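Local coordinates for sensor protein DivL (Caulobacter crescentus, PDB 4Q20) that is required for cell division and growth, acting as a two-component sensor kinase that phosphorylates the cell-cycle regulator CtrA, at residues 56-61 and 83-88; 89-94 and 163-168; 96-101 and 156-161; 206-211 and 247-252. All blocks are in the same frame, centred on the assembly; numbering follows the deposited sequence.

Interaction 1: 56-61 and 83-88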
loop_
_atom_site.group_PDB
_atom_site.type_symbol
_atom_site.label_atom_id
_atom_site.label_comp_id
_atom_site.label_asym_id
_atom_site.label_seq_id
_atom_site.Cartn_x
_atom_site.Cartn_y
_atom_site.Cartn_z
ATOM N N THR A 56 6.012 -4.922 -7.173
ATOM C CA THR A 56 6.779 -5.364 -8.334
ATOM C C THR A 56 6.755 -6.910 -8.411
ATOM O O THR A 56 6.555 -7.470 -9.488
ATOM C CB THR A 56 8.206 -4.752 -8.230
ATOM O OG1 THR A 56 8.103 -3.343 -8.425
ATOM C CG2 THR A 56 9.172 -5.313 -9.220
ATOM N N THR A 57 6.884 -7.571 -7.249
ATOM C CA THR A 57 6.888 -9.025 -7.072
ATOM C C THR A 57 5.494 -9.620 -7.407
ATOM O O THR A 57 5.408 -10.630 -8.108
ATOM C CB THR A 57 7.369 -9.344 -5.648
ATOM O OG1 THR A 57 8.668 -8.766 -5.473
ATOM C CG2 THR A 57 7.437 -10.843 -5.372
ATOM N N ILE A 58 4.428 -8.976 -6.928
ATOM C CA ILE A 58 3.035 -9.368 -7.166
ATOM C C ILE A 58 2.723 -9.302 -8.656
ATOM O O ILE A 58 2.181 -10.274 -9.185
ATOM C CB ILE A 58 2.015 -8.508 -6.330
ATOM C CG1 ILE A 58 2.130 -8.788 -4.846
ATOM C CG2 ILE A 58 0.562 -8.687 -6.783
ATOM C CD1 ILE A 58 1.508 -7.647 -3.980
ATOM N N ILE A 59 3.059 -8.174 -9.332
ATOM C CA ILE A 59 2.820 -7.998 -10.768
ATOM C C ILE A 59 3.591 -9.061 -11.544
ATOM O O ILE A 59 2.963 -9.804 -12.295
ATOM C CB ILE A 59 3.145 -6.549 -11.265
ATOM C CG1 ILE A 59 2.196 -5.474 -10.652
ATOM C CG2 ILE A 59 3.165 -6.443 -12.792
ATOM C CD1 ILE A 59 0.603 -5.706 -10.784
ATOM N N GLY A 60 4.908 -9.142 -11.331
ATOM C CA GLY A 60 5.817 -10.061 -12.017
ATOM C C GLY A 60 5.382 -11.509 -11.969
ATOM O O GLY A 60 5.219 -12.148 -13.002
ATOM N N TYR A 61 5.110 -12.022 -10.773
ATOM C CA TYR A 61 4.678 -13.408 -10.607
ATOM C C TYR A 61 3.217 -13.679 -11.008
ATOM O O TYR A 61 2.968 -14.767 -11.529
ATOM C CB TYR A 61 4.924 -13.884 -9.197
ATOM C CG TYR A 61 6.373 -14.218 -8.939
ATOM C CD1 TYR A 61 6.975 -15.317 -9.547
ATOM C CD2 TYR A 61 7.154 -13.426 -8.103
ATOM C CE1 TYR A 61 8.304 -15.635 -9.309
ATOM C CE2 TYR A 61 8.491 -13.727 -7.869
ATOM C CZ TYR A 61 9.057 -14.845 -8.463
ATOM O OH TYR A 61 10.366 -15.192 -8.253
ATOM N N ARG A 83 1.408 -14.536 -2.924
ATOM C CA ARG A 83 0.824 -14.535 -1.578
ATOM C C ARG A 83 1.810 -13.950 -0.527
ATOM O O ARG A 83 1.384 -13.122 0.275
ATOM C CB ARG A 83 0.368 -15.962 -1.192
ATOM C CG ARG A 83 -0.460 -16.047 0.093
ATOM C CD ARG A 83 -0.344 -17.393 0.820
ATOM N NE ARG A 83 0.974 -18.013 0.653
ATOM C CZ ARG A 83 2.051 -17.731 1.383
ATOM N NH1 ARG A 83 1.975 -16.857 2.384
ATOM N NH2 ARG A 83 3.218 -18.305 1.104
ATOM N N ALA A 84 3.101 -14.343 -0.546
ATOM C CA ALA A 84 4.121 -13.826 0.383
ATOM C C ALA A 84 4.353 -12.320 0.188
ATOM O O ALA A 84 4.409 -11.586 1.167
ATOM C CB ALA A 84 5.431 -14.582 0.215
ATOM N N ALA A 85 4.399 -11.842 -1.050
ATOM C CA ALA A 85 4.623 -10.427 -1.310
ATOM C C ALA A 85 3.424 -9.586 -0.897
ATOM O O ALA A 85 3.601 -8.488 -0.328
ATOM C CB ALA A 85 4.951 -10.212 -2.763
ATOM N N ALA A 86 2.207 -10.105 -1.162
ATOM C CA ALA A 86 0.944 -9.455 -0.813
ATOM C C ALA A 86 0.781 -9.356 0.706
ATOM O O ALA A 86 0.369 -8.311 1.204
ATOM C CB ALA A 86 -0.214 -10.221 -1.410
ATOM N N THR A 87 1.123 -10.426 1.425
ATOM C CA THR A 87 1.067 -10.523 2.886
ATOM C C THR A 87 2.094 -9.516 3.497
ATOM O O THR A 87 1.779 -8.844 4.480
ATOM C CB THR A 87 1.323 -12.016 3.291
ATOM O OG1 THR A 87 0.173 -12.815 3.013
ATOM C CG2 THR A 87 1.650 -12.188 4.678
ATOM N N GLN A 88 3.297 -9.415 2.929
ATOM C CA GLN A 88 4.315 -8.459 3.398
ATOM C C GLN A 88 3.830 -6.994 3.215
ATOM O O GLN A 88 4.071 -6.152 4.081
ATOM C CB GLN A 88 5.630 -8.699 2.642
ATOM C CG GLN A 88 6.796 -7.819 3.059
ATOM C CD GLN A 88 7.832 -7.740 1.958
ATOM O OE1 GLN A 88 8.140 -8.733 1.274
ATOM N NE2 GLN A 88 8.383 -6.546 1.745
#
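Ala85 and Ala86 offer the small surface against which Thr57 and Ile58 of the preceding helix lie. The segments 56-61 and 83-88 run nearly antiparallel, at 155°, with axes 8.6 Å apart, and alanine suits such a close approach because its side chain ends at CB. Arg83, at the start of 83-88, points away from this seam; its guanidinium forms salt bridges with Asp130 and with Glu66 of the second subunit, the long arginine chain letting one group bridge to an acid of helix 116-133 and to one of the other subunit. Ala85 follows, and its CB points toward segment 56-61. There it meets Thr57 CG2 at 3.7 Å and Ile58 CG1 at 3.8 Å, so that one methyl is shared by two residues. Thr57 uses its methyl and not its hydroxyl here, and the same CG2 lies at the edge of the Tyr61 ring, in its plane. At Ala86 the backbone joins in: Ile58 CD1 rests 3.7 Å from Ala86 CA and 4.0 Å from Ala86 CB. Ile58 reaches it because CG1 lies beside its backbone N and chi2 of 161° carries CD1 onward across the gap. One turn beyond Arg83, Thr87 folds its hydroxyl back, OG1 donating to Arg83 O at 3.0 Å from the face of that carbonyl opposite the one used by Thr87 N. Helices 26-66 and 73-103 are the two arms of the HisKA hairpin; Ala86 also packs on Ile58 of the second subunit, completing a four-helix bundle, while Ala84 rests against helix 116-133.

Interaction 2: 89-94 and 163-168; sequences LARSID and LVENAL
Arg91 reaches from helix 73-103 across to Glu165 of helix 153-170, and this single pair makes the contact. Its electrostatic part is a salt bridge between Arg91 NH2 and Glu165 OE2, 2.9 Å apart. With the nearest CA atoms of the two segments, those of Arg91 and Glu165, 10.2 Å from each other, long side chains are needed: arginine spans most of the gap with a chain extended from CG to NE. Glu165 CG is set over the guanidinium by chi1, and the bend at chi2 (-64°) then turns the carboxylate to lie over it as well.

The second component is stacking. The guanidinium and carboxylate planes lie 27° apart, one over the other, and Glu165 CG sits 3.3 Å above the Arg91 guanidinium plane, toward its rim. Contact is therefore partly van der Waals, with Glu165 CG only 3.4 Å from Arg91 CZ. Asp130 of helix 116-133 brings a like charge close to Glu165 OE2; Arg91 NH2, in a long and weak ion pair with it, probably eases that repulsion.

The sequence LVENAL of 163-168 matches the N box of histidine kinases, so the bridge ties the second helix of the HisKA hairpin to the N-box helix of the GHKL ATPase domain.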
loop_
_atom_site.group_PDB
_atom_site.type_symbol
_atom_site.label_atom_id
_atom_site.label_comp_id
_atom_site.label_asym_id
_atom_site.label_seq_id
_atom_site.Cartn_x
_atom_site.Cartn_y
_atom_site.Cartn_z
ATOM N N LEU A 89 3.143 -6.703 2.104
ATOM C CA LEU A 89 2.603 -5.375 1.823
ATOM C C LEU A 89 1.516 -5.028 2.897
ATOM O O LEU A 89 1.599 -3.972 3.528
ATOM C CB LEU A 89 2.099 -5.336 0.377
ATOM C CG LEU A 89 1.521 -4.023 -0.222
ATOM C CD1 LEU A 89 2.099 -2.784 0.422
ATOM C CD2 LEU A 89 1.712 -3.980 -1.723
ATOM N N ALA A 90 0.600 -5.971 3.183
ATOM C CA ALA A 90 -0.437 -5.896 4.222
ATOM C C ALA A 90 0.166 -5.603 5.615
ATOM O O ALA A 90 -0.346 -4.738 6.322
ATOM C CB ALA A 90 -1.231 -7.201 4.266
ATOM N N ARG A 91 1.249 -6.284 5.992
ATOM C CA ARG A 91 1.943 -6.049 7.268
ATOM C C ARG A 91 2.552 -4.659 7.341
ATOM O O ARG A 91 2.425 -4.018 8.374
ATOM C CB ARG A 91 3.036 -7.073 7.511
ATOM C CG ARG A 91 2.496 -8.457 7.750
ATOM C CD ARG A 91 3.589 -9.289 8.369
ATOM N NE ARG A 91 3.426 -10.699 8.025
ATOM C CZ ARG A 91 4.092 -11.313 7.054
ATOM N NH1 ARG A 91 4.985 -10.642 6.312
ATOM N NH2 ARG A 91 3.884 -12.602 6.819
ATOM N N SER A 92 3.162 -4.179 6.254
ATOM C CA SER A 92 3.717 -2.827 6.199
ATOM C C SER A 92 2.629 -1.766 6.442
ATOM O O SER A 92 2.874 -0.843 7.211
ATOM C CB SER A 92 4.422 -2.581 4.865
ATOM O OG SER A 92 5.482 -3.502 4.661
ATOM N N ILE A 93 1.440 -1.919 5.828
ATOM C CA ILE A 93 0.296 -1.000 6.019
ATOM C C ILE A 93 -0.204 -1.074 7.495
ATOM O O ILE A 93 -0.414 -0.033 8.133
ATOM C CB ILE A 93 -0.842 -1.275 5.011
ATOM C CG1 ILE A 93 -0.346 -1.016 3.553
ATOM C CG2 ILE A 93 -2.074 -0.416 5.359
ATOM C CD1 ILE A 93 -1.361 -1.422 2.466
ATOM N N ASP A 94 -0.331 -2.302 8.040
ATOM C CA ASP A 94 -0.738 -2.467 9.434
ATOM C C ASP A 94 0.283 -1.816 10.378
ATOM O O ASP A 94 -0.131 -1.150 11.326
ATOM C CB ASP A 94 -0.938 -3.935 9.807
ATOM C CG ASP A 94 -2.220 -4.587 9.317
ATOM O OD1 ASP A 94 -3.152 -3.845 8.891
ATOM O OD2 ASP A 94 -2.302 -5.835 9.367
ATOM N N LEU A 163 8.985 -10.685 14.424
ATOM C CA LEU A 163 10.279 -11.294 14.694
ATOM C C LEU A 163 10.534 -12.540 13.837
ATOM O O LEU A 163 11.651 -12.700 13.351
ATOM C CB LEU A 163 10.430 -11.629 16.189
ATOM C CG LEU A 163 10.552 -10.429 17.140
ATOM C CD1 LEU A 163 10.738 -10.884 18.568
ATOM C CD2 LEU A 163 11.658 -9.465 16.711
ATOM N N VAL A 164 9.508 -13.386 13.608
ATOM C CA VAL A 164 9.613 -14.598 12.770
ATOM C C VAL A 164 9.821 -14.238 11.277
ATOM O O VAL A 164 10.641 -14.880 10.603
ATOM C CB VAL A 164 8.378 -15.513 12.953
ATOM C CG1 VAL A 164 8.371 -16.658 11.947
ATOM C CG2 VAL A 164 8.309 -16.049 14.376
ATOM N N GLU A 165 9.088 -13.239 10.758
ATOM C CA GLU A 165 9.218 -12.865 9.353
ATOM C C GLU A 165 10.546 -12.174 9.110
ATOM O O GLU A 165 11.161 -12.403 8.059
ATOM C CB GLU A 165 8.029 -12.006 8.867
ATOM C CG GLU A 165 6.767 -12.824 8.618
ATOM C CD GLU A 165 6.781 -13.883 7.520
ATOM O OE1 GLU A 165 7.750 -13.926 6.724
ATOM O OE2 GLU A 165 5.802 -14.664 7.448
ATOM N N ASN A 166 11.023 -11.388 10.104
ATOM C CA ASN A 166 12.346 -10.751 10.066
ATOM C C ASN A 166 13.424 -11.844 10.007
ATOM O O ASN A 166 14.346 -11.749 9.182
ATOM C CB ASN A 166 12.550 -9.827 11.280
ATOM C CG ASN A 166 13.969 -9.358 11.478
ATOM O OD1 ASN A 166 14.454 -8.481 10.759
ATOM N ND2 ASN A 166 14.670 -9.952 12.452
ATOM N N ALA A 167 13.277 -12.894 10.856
ATOM C CA ALA A 167 14.178 -14.045 10.920
ATOM C C ALA A 167 14.180 -14.827 9.599
ATOM O O ALA A 167 15.253 -15.132 9.092
ATOM C CB ALA A 167 13.779 -14.957 12.069
ATOM N N LEU A 168 12.990 -15.099 9.009
ATOM C CA LEU A 168 12.872 -15.844 7.750
ATOM C C LEU A 168 13.549 -15.130 6.571
ATOM O O LEU A 168 14.089 -15.792 5.679
ATOM C CB LEU A 168 11.404 -16.122 7.410
ATOM C CG LEU A 168 10.662 -17.153 8.253
ATOM C CD1 LEU A 168 9.197 -17.221 7.824
ATOM C CD2 LEU A 168 11.336 -18.528 8.194
#

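Interaction 3: 96-101 and 156-161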
loop_
_atom_site.group_PDB
_atom_site.type_symbol
_atom_site.label_atom_id
_atom_site.label_comp_id
_atom_site.label_asym_id
_atom_site.label_seq_id
_atom_site.Cartn_x
_atom_site.Cartn_y
_atom_site.Cartn_z
ATOM N N VAL A 96 2.287 0.829 9.687
ATOM C CA VAL A 96 2.182 2.282 9.585
ATOM C C VAL A 96 1.002 2.777 10.424
ATOM O O VAL A 96 1.150 3.759 11.139
ATOM C CB VAL A 96 2.167 2.889 8.152
ATOM C CG1 VAL A 96 3.498 2.746 7.445
ATOM C CG2 VAL A 96 1.027 2.399 7.281
ATOM N N LEU A 97 -0.131 2.075 10.370
ATOM C CA LEU A 97 -1.329 2.409 11.139
ATOM C C LEU A 97 -1.133 2.200 12.656
ATOM O O LEU A 97 -1.551 3.040 13.448
ATOM C CB LEU A 97 -2.540 1.573 10.684
ATOM C CG LEU A 97 -3.127 1.804 9.307
ATOM C CD1 LEU A 97 -4.280 0.804 9.061
ATOM C CD2 LEU A 97 -3.625 3.233 9.168
ATOM N N ASP A 98 -0.519 1.082 13.058
ATOM C CA ASP A 98 -0.288 0.770 14.469
ATOM C C ASP A 98 0.756 1.711 15.093
ATOM O O ASP A 98 0.568 2.162 16.224
ATOM C CB ASP A 98 0.097 -0.703 14.634
ATOM C CG ASP A 98 -1.062 -1.670 14.375
ATOM O OD1 ASP A 98 -2.241 -1.231 14.422
ATOM O OD2 ASP A 98 -0.800 -2.861 14.160
ATOM N N MET A 99 1.812 2.052 14.343
ATOM C CA MET A 99 2.829 2.998 14.772
ATOM C C MET A 99 2.242 4.414 14.990
ATOM O O MET A 99 2.618 5.074 15.965
ATOM C CB MET A 99 3.975 3.054 13.758
ATOM C CG MET A 99 5.320 3.351 14.392
ATOM S SD MET A 99 5.924 2.094 15.592
ATOM C CE MET A 99 5.997 3.084 17.023
ATOM N N ALA A 100 1.303 4.864 14.126
ATOM C CA ALA A 100 0.650 6.181 14.243
ATOM C C ALA A 100 -0.241 6.225 15.497
ATOM O O ALA A 100 -0.225 7.223 16.224
ATOM C CB ALA A 100 -0.169 6.482 12.996
ATOM N N GLN A 101 -0.957 5.115 15.774
ATOM C CA GLN A 101 -1.820 4.911 16.946
ATOM C C GLN A 101 -0.992 4.997 18.259
ATOM O O GLN A 101 -1.416 5.649 19.220
ATOM C CB GLN A 101 -2.498 3.540 16.813
ATOM C CG GLN A 101 -3.883 3.421 17.439
ATOM C CD GLN A 101 -4.290 1.971 17.618
ATOM O OE1 GLN A 101 -4.191 1.155 16.695
ATOM N NE2 GLN A 101 -4.753 1.616 18.811
ATOM N N LEU A 156 1.013 -9.287 21.458
ATOM C CA LEU A 156 2.123 -10.229 21.628
ATOM C C LEU A 156 2.231 -11.186 20.412
ATOM O O LEU A 156 3.348 -11.498 20.004
ATOM C CB LEU A 156 2.034 -10.999 22.951
ATOM C CG LEU A 156 2.321 -10.176 24.224
ATOM C CD1 LEU A 156 1.908 -10.931 25.465
ATOM C CD2 LEU A 156 3.808 -9.759 24.310
ATOM N N ALA A 157 1.096 -11.554 19.782
ATOM C CA ALA A 157 1.071 -12.392 18.566
ATOM C C ALA A 157 1.686 -11.646 17.386
ATOM O O ALA A 157 2.452 -12.211 16.602
ATOM C CB ALA A 157 -0.355 -12.806 18.231
ATOM N N GLN A 158 1.373 -10.362 17.293
ATOM C CA GLN A 158 1.880 -9.449 16.277
ATOM C C GLN A 158 3.402 -9.241 16.476
ATOM O O GLN A 158 4.147 -9.222 15.491
ATOM C CB GLN A 158 1.100 -8.135 16.372
ATOM C CG GLN A 158 1.478 -7.075 15.357
ATOM C CD GLN A 158 0.553 -5.874 15.396
ATOM O OE1 GLN A 158 -0.247 -5.658 16.333
ATOM N NE2 GLN A 158 0.641 -5.071 14.350
ATOM N N THR A 159 3.862 -9.151 17.741
ATOM C CA THR A 159 5.280 -9.011 18.070
ATOM C C THR A 159 6.062 -10.240 17.533
ATOM O O THR A 159 7.047 -10.075 16.799
ATOM C CB THR A 159 5.462 -8.807 19.597
ATOM O OG1 THR A 159 4.925 -7.542 19.985
ATOM C CG2 THR A 159 6.908 -8.870 20.024
ATOM N N LEU A 160 5.593 -11.452 17.864
ATOM C CA LEU A 160 6.219 -12.693 17.407
ATOM C C LEU A 160 6.196 -12.821 15.893
ATOM O O LEU A 160 7.211 -13.207 15.301
ATOM C CB LEU A 160 5.559 -13.905 18.047
ATOM C CG LEU A 160 5.677 -13.988 19.575
ATOM C CD1 LEU A 160 4.884 -15.148 20.083
ATOM C CD2 LEU A 160 7.159 -14.068 20.040
ATOM N N ASP A 161 5.092 -12.425 15.261
ATOM C CA ASP A 161 4.982 -12.464 13.810
ATOM C C ASP A 161 6.067 -11.628 13.139
ATOM O O ASP A 161 6.713 -12.113 12.200
ATOM C CB ASP A 161 3.595 -11.994 13.361
ATOM C CG ASP A 161 2.522 -13.070 13.387
ATOM O OD1 ASP A 161 2.876 -14.267 13.597
ATOM O OD2 ASP A 161 1.329 -12.729 13.145
#
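Asp98 and Gln158 approach from opposite directions and join by one hydrogen bond, Gln158 NE2 donating to Asp98 OD2. The bond is short, 2.6 Å between Gln158 NE2 and Asp98 OD2, and almost straight, with an N-H...O angle of 176°. Its acceptor lies in the plane of the glutamine amide, as an amide N-H prefers, whereas OD2 is met end-on, nearly in line with its own C-O bond. Carboxylate and amide planes are turned 71° from each other, so the two flat groups neither stack nor pair side by side. Reach decides the residue types: the CA atoms of Asp98 and Gln158 are 10.6 Å apart, and the glutamine covers much of this span by stretching out fully, its CG anti to the backbone N (chi1 -179°) and its chain straight beyond. A short aspartate then suffices on the other side.

The partners belong to different domains, the second helix of the HisKA hairpin and helix 153-170 of the GHKL domain, so this polar link crosses the partly exposed junction between them.

Charge acts in the second shell. Arg155 NH1 donates to Gln158 OE1, which helps fix the rotation of the amide with its NH2 toward Asp98, and it also forms a long, weak ion pair with Asp98 OD2. Apolar contact comes from helix 222-232, where Leu225 touches both Gln158 and Met99.

Interaction 4: 206-211 and 247-252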
loop_
_atom_site.group_PDB
_atom_site.type_symbol
_atom_site.label_atom_id
_atom_site.label_comp_id
_atom_site.label_asym_id
_atom_site.label_seq_id
_atom_site.Cartn_x
_atom_site.Cartn_y
_atom_site.Cartn_z
ATOM N N HIS A 206 21.162 0.469 15.802
ATOM C CA HIS A 206 19.984 1.101 15.209
ATOM C C HIS A 206 18.959 0.072 14.719
ATOM O O HIS A 206 18.076 0.416 13.934
ATOM C CB HIS A 206 20.436 1.982 14.026
ATOM C CG HIS A 206 21.501 2.973 14.384
ATOM N ND1 HIS A 206 21.214 4.114 15.120
ATOM C CD2 HIS A 206 22.826 2.958 14.106
ATOM C CE1 HIS A 206 22.366 4.749 15.263
ATOM N NE2 HIS A 206 23.365 4.091 14.675
ATOM N N ILE A 207 19.062 -1.175 15.179
ATOM C CA ILE A 207 18.214 -2.250 14.673
ATOM C C ILE A 207 16.709 -1.991 14.922
ATOM O O ILE A 207 15.911 -2.342 14.055
ATOM C CB ILE A 207 18.692 -3.658 15.167
ATOM C CG1 ILE A 207 18.105 -4.814 14.322
ATOM C CG2 ILE A 207 18.487 -3.879 16.654
ATOM C CD1 ILE A 207 18.615 -4.911 12.850
ATOM N N PHE A 208 16.343 -1.303 16.030
ATOM C CA PHE A 208 14.955 -1.015 16.403
ATOM C C PHE A 208 14.503 0.402 15.975
ATOM O O PHE A 208 13.445 0.868 16.410
ATOM C CB PHE A 208 14.750 -1.230 17.915
ATOM C CG PHE A 208 15.050 -2.645 18.367
ATOM C CD1 PHE A 208 14.207 -3.703 18.019
ATOM C CD2 PHE A 208 16.187 -2.925 19.126
ATOM C CE1 PHE A 208 14.503 -5.016 18.419
ATOM C CE2 PHE A 208 16.454 -4.227 19.559
ATOM C CZ PHE A 208 15.623 -5.265 19.179
ATOM N N ASP A 209 15.272 1.058 15.090
ATOM C CA ASP A 209 14.934 2.367 14.525
ATOM C C ASP A 209 14.069 2.173 13.299
ATOM O O ASP A 209 14.233 1.193 12.572
ATOM C CB ASP A 209 16.196 3.167 14.143
ATOM C CG ASP A 209 17.203 3.477 15.250
ATOM O OD1 ASP A 209 16.972 3.054 16.423
ATOM O OD2 ASP A 209 18.217 4.143 14.953
ATOM N N ARG A 210 13.131 3.091 13.086
ATOM C CA ARG A 210 12.187 3.103 11.976
ATOM C C ARG A 210 12.889 3.270 10.674
ATOM O O ARG A 210 13.692 4.202 10.528
ATOM C CB ARG A 210 11.198 4.265 12.135
ATOM C CG ARG A 210 10.621 4.356 13.516
ATOM C CD ARG A 210 9.646 5.477 13.581
ATOM N NE ARG A 210 9.122 5.631 14.931
ATOM C CZ ARG A 210 7.908 6.093 15.192
ATOM N NH1 ARG A 210 7.096 6.446 14.199
ATOM N NH2 ARG A 210 7.497 6.218 16.445
ATOM N N PHE A 211 12.558 2.399 9.705
ATOM C CA PHE A 211 13.091 2.443 8.340
ATOM C C PHE A 211 14.637 2.501 8.308
ATOM O O PHE A 211 15.217 3.328 7.583
ATOM C CB PHE A 211 12.495 3.634 7.566
ATOM C CG PHE A 211 10.989 3.716 7.557
ATOM C CD1 PHE A 211 10.225 2.753 6.898
ATOM C CD2 PHE A 211 10.332 4.802 8.134
ATOM C CE1 PHE A 211 8.832 2.860 6.845
ATOM C CE2 PHE A 211 8.945 4.916 8.060
ATOM C CZ PHE A 211 8.206 3.938 7.429
ATOM N N SER A 247 21.458 -14.706 14.621
ATOM C CA SER A 247 20.880 -13.604 15.406
ATOM C C SER A 247 19.839 -14.100 16.396
ATOM O O SER A 247 19.137 -15.072 16.126
ATOM C CB SER A 247 20.201 -12.583 14.484
ATOM O OG SER A 247 21.028 -12.099 13.435
ATOM N N THR A 248 19.693 -13.400 17.517
ATOM C CA THR A 248 18.662 -13.696 18.507
ATOM C C THR A 248 18.041 -12.403 18.951
ATOM O O THR A 248 18.761 -11.486 19.347
ATOM C CB THR A 248 19.193 -14.502 19.711
ATOM O OG1 THR A 248 20.046 -15.536 19.233
ATOM C CG2 THR A 248 18.063 -15.106 20.575
ATOM N N PHE A 249 16.707 -12.345 18.893
ATOM C CA PHE A 249 15.886 -11.234 19.359
ATOM C C PHE A 249 15.155 -11.710 20.600
ATOM O O PHE A 249 14.443 -12.713 20.554
ATOM C CB PHE A 249 14.898 -10.767 18.270
ATOM C CG PHE A 249 15.515 -9.896 17.199
ATOM C CD1 PHE A 249 16.088 -10.461 16.063
ATOM C CD2 PHE A 249 15.547 -8.507 17.337
ATOM C CE1 PHE A 249 16.676 -9.655 15.077
ATOM C CE2 PHE A 249 16.133 -7.699 16.348
ATOM C CZ PHE A 249 16.683 -8.277 15.219
ATOM N N THR A 250 15.351 -11.023 21.709
ATOM C CA THR A 250 14.692 -11.385 22.961
ATOM C C THR A 250 13.720 -10.299 23.392
ATOM O O THR A 250 14.052 -9.115 23.321
ATOM C CB THR A 250 15.730 -11.619 24.091
ATOM O OG1 THR A 250 16.863 -12.352 23.595
ATOM C CG2 THR A 250 15.125 -12.327 25.309
ATOM N N CYS A 251 12.559 -10.718 23.905
ATOM C CA CYS A 251 11.540 -9.872 24.522
ATOM C C CYS A 251 11.606 -10.154 25.986
ATOM O O CYS A 251 11.376 -11.285 26.394
ATOM C CB CYS A 251 10.142 -10.150 23.971
ATOM S SG CYS A 251 10.002 -9.964 22.179
ATOM N N HIS A 252 11.955 -9.174 26.777
ATOM C CA HIS A 252 12.017 -9.363 28.205
ATOM C C HIS A 252 10.748 -8.809 28.781
ATOM O O HIS A 252 10.486 -7.606 28.667
ATOM C CB HIS A 252 13.260 -8.681 28.774
ATOM C CG HIS A 252 14.537 -9.270 28.276
ATOM N ND1 HIS A 252 15.277 -10.144 29.055
ATOM C CD2 HIS A 252 15.173 -9.081 27.096
ATOM C CE1 HIS A 252 16.332 -10.463 28.330
ATOM N NE2 HIS A 252 16.317 -9.851 27.142
#
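Ile207 and Phe208, the middle residues of a type I turn closed by Asp209 N bonding to His206 O (3.1 Å), meet Phe249 on strand 247-252 through their side chains, the CA atoms of Ile207 and Phe249 being 10.4 Å apart. So wide a gap between backbones has to be filled by large side chains. Phe249 points toward the turn and presents the edge of its ring: Ile207 CG1 lies near that plane, 3.8 Å from Phe249 CZ, and Phe208 comes to the neighbouring part of the rim, with Phe208 CZ 3.7 Å from Phe249 CD2. The two rings pass each other in opposite directions, centroids 5.8 Å apart and planes at 85°, in an oblique pairing. Ile207 can serve both aromatics because it is branched. Its CG1 lies anti to the backbone N (chi1 -162°) and runs to Phe249, while CG2, in the crowded position between N and carbonyl carbon, sits over one face of the Phe208 ring.

The sequence IFDRF of 207-211 fits the F box of histidine kinases, here packed on the central sheet of the GHKL domain. Leu239 of strand 236-241 touches both Ile207 and Phe249, and Leu163 and Asn166 of helix 153-170 also meet the Phe249 ring or its stem.

On the outer side of the turn, polar residues take over. His206 ND1 donates to Asp209 OD2 at 3.0 Å, a bent bond of 138° that comes to the syn side of the carboxylate but tilted well out of its plane, and links the first and last residues of the turn. Farther on, Arg210 forms a salt bridge with Asp103.

How the interactions relate
Helix 73-103 carries interactions 1, 2 and 3 in sequence order. Interaction 1 packs the two arms of the HisKA hairpin against each other, whereas interactions 2 and 3, their centres about 10 Å apart, tie that same helix to helix 153-170 of the GHKL domain. Interaction 4 lies within the GHKL domain, its centre about 25 Å from that of interaction 1. Its strand touches the N-box helix of interaction 2, where Asn166 ND2 meets Phe249 CE1 at 3.3 Å, while its turn segment, the probable F box, touches helix 73-103 in interaction 3, where Met99 CE meets Arg210 NH2 at 3.5 Å. Tyr49, the known autophosphorylation site, is unmodified here and lies on helix 26-66, which also supplies residues 56-61.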